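Local coordinates for protein nitrophorin Cim l NP (Cimex lectularius, PDB 2IMQ) that carries nitric oxide on a cysteine-ligated heme in bed bug saliva and releases it into the victim during feeding, widening the blood vessels, at residues 113-118 against 138-143. Numbering follows the deposited sequence.
Sequences KKSGGI and DEDVTS
Ser115 and Asp140 reach for each other across the gap between two loops and join through one hydrogen bond: Ser115 OG donates a hydrogen bond to Asp140 OD1 at 2.8 Å. The hydroxyl comes up to the carboxylate almost head-on, close to the line of the CG-OD1 bond, so OD1 does the touching while CG stays 3.9 Å from Ser115 OG. Behind the hydroxyl, Ser115 CB lies 3.4 Å from the same Asp140 OD1. Both side chains start out alike, each swung beside its own backbone N and opposite its carbonyl carbon (chi1 -65° in Ser115, -83° in Asp140), and this brings oxygen to oxygen while the backbones stay well apart, 8.5 Å from Ser115 CA to Asp140 CA. The serine hydroxyl works twice, since Arg135 NH1, from the end of the neighbouring strand 127-135, also hydrogen-bonds to OG; the buried serine thus relays between a guanidinium and a carboxylate, a setting that would probably favour a charged Asp140. On its backbone side Ser115 is tied to Asp110 OD1 through its N. Between these two segments the contact is this single hydrogen bond, away from the heme pocket, and it joins the loop following strand 127-135 to the turn between the antiparallel strands 103-108 and 116-124, at one end of a sheet in the beta-sandwich of the DNase I-like fold.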
loop_
_atom_site.group_PDB
_atom_site.type_symbol
_atom_site.label_atom_id
_atom_site.label_comp_id
_atom_site.label_asym_id
_atom_site.label_seq_id
_atom_site.Cartn_x
_atom_site.Cartn_y
_atom_site.Cartn_z
ATOM N N LYS A 113 -10.713 13.665 -10.967
ATOM C CA LYS A 113 -10.769 12.430 -10.185
ATOM C C LYS A 113 -9.464 11.625 -10.268
ATOM O O LYS A 113 -9.521 10.406 -10.227
ATOM C CB LYS A 113 -11.911 11.479 -10.610
ATOM C CG LYS A 113 -13.349 12.027 -10.722
ATOM C CD LYS A 113 -14.286 11.045 -11.494
ATOM C CE LYS A 113 -13.746 10.673 -12.903
ATOM N NZ LYS A 113 -12.989 11.771 -13.574
ATOM N N LYS A 114 -8.319 12.316 -10.355
ATOM C CA LYS A 114 -6.997 11.651 -10.406
ATOM C C LYS A 114 -6.349 11.460 -9.057
ATOM O O LYS A 114 -5.454 10.633 -8.936
ATOM C CB LYS A 114 -6.037 12.413 -11.286
ATOM C CG LYS A 114 -6.424 12.380 -12.770
ATOM C CD LYS A 114 -5.211 12.014 -13.610
ATOM C CE LYS A 114 -4.211 13.139 -13.748
ATOM N NZ LYS A 114 -3.023 12.729 -14.557
ATOM N N SER A 115 -6.754 12.216 -8.062
ATOM C CA SER A 115 -6.190 12.142 -6.711
ATOM C C SER A 115 -7.282 11.882 -5.674
ATOM O O SER A 115 -8.466 12.218 -5.893
ATOM C CB SER A 115 -5.457 13.437 -6.384
ATOM O OG SER A 115 -4.321 13.602 -7.227
ATOM N N GLY A 116 -6.914 11.243 -4.583
ATOM C CA GLY A 116 -7.815 10.926 -3.509
ATOM C C GLY A 116 -7.418 9.591 -2.940
ATOM O O GLY A 116 -6.238 9.377 -2.693
ATOM N N GLY A 117 -8.393 8.721 -2.737
ATOM C CA GLY A 117 -8.109 7.434 -2.256
ATOM C C GLY A 117 -9.316 6.539 -2.233
ATOM O O GLY A 117 -10.438 6.916 -2.653
ATOM N N ILE A 118 -9.075 5.340 -1.744
ATOM C CA ILE A 118 -10.071 4.226 -1.642
ATOM C C ILE A 118 -9.942 3.634 -0.280
ATOM O O ILE A 118 -8.815 3.390 0.192
ATOM C CB ILE A 118 -9.784 3.158 -2.673
ATOM C CG1 ILE A 118 -9.719 3.729 -4.107
ATOM C CG2 ILE A 118 -10.866 2.005 -2.628
ATOM C CD1 ILE A 118 -9.153 2.815 -5.101
ATOM N N ASP A 138 2.139 16.280 -6.828
ATOM C CA ASP A 138 2.897 17.349 -6.252
ATOM C C ASP A 138 2.219 18.677 -6.395
ATOM O O ASP A 138 2.379 19.526 -5.557
ATOM C CB ASP A 138 4.246 17.430 -6.970
ATOM C CG ASP A 138 5.268 16.534 -6.380
ATOM O OD1 ASP A 138 4.978 15.825 -5.422
ATOM O OD2 ASP A 138 6.450 16.557 -6.738
ATOM N N GLU A 139 1.471 18.879 -7.463
ATOM C CA GLU A 139 1.035 20.248 -7.867
ATOM C C GLU A 139 -0.359 20.611 -7.304
ATOM O O GLU A 139 -0.721 21.764 -7.268
ATOM C CB GLU A 139 1.225 20.404 -9.414
ATOM C CG GLU A 139 2.697 20.349 -9.917
ATOM C CD GLU A 139 2.995 20.466 -11.451
ATOM O OE1 GLU A 139 4.200 20.337 -11.941
ATOM O OE2 GLU A 139 2.035 20.702 -12.218
ATOM N N ASP A 140 -1.082 19.626 -6.770
ATOM C CA ASP A 140 -2.439 19.778 -6.319
ATOM C C ASP A 140 -2.700 20.736 -5.163
ATOM O O ASP A 140 -1.915 20.718 -4.204
ATOM C CB ASP A 140 -2.914 18.355 -5.824
ATOM C CG ASP A 140 -3.414 17.429 -6.949
ATOM O OD1 ASP A 140 -3.566 16.207 -6.668
ATOM O OD2 ASP A 140 -3.716 17.822 -8.112
ATOM N N VAL A 141 -3.786 21.501 -5.206
ATOM C CA VAL A 141 -4.372 22.153 -4.102
ATOM C C VAL A 141 -5.133 21.066 -3.408
ATOM O O VAL A 141 -5.770 20.270 -4.094
ATOM C CB VAL A 141 -5.396 23.223 -4.670
ATOM C CG1 VAL A 141 -6.230 23.802 -3.592
ATOM C CG2 VAL A 141 -4.670 24.321 -5.520
ATOM N N THR A 142 -5.156 21.066 -2.076
ATOM C CA THR A 142 -5.583 19.971 -1.280
ATOM C C THR A 142 -6.242 20.457 0.030
ATOM O O THR A 142 -5.917 21.576 0.503
ATOM C CB THR A 142 -4.351 19.083 -0.938
ATOM O OG1 THR A 142 -3.288 19.852 -0.309
ATOM C CG2 THR A 142 -3.569 18.531 -2.194
ATOM N N SER A 143 -7.043 19.630 0.717
ATOM C CA SER A 143 -7.531 19.986 2.047
ATOM C C SER A 143 -6.450 20.182 3.105
ATOM O O SER A 143 -6.606 20.914 4.104
ATOM C CB SER A 143 -8.492 18.920 2.614
ATOM O OG SER A 143 -7.802 17.717 2.918
#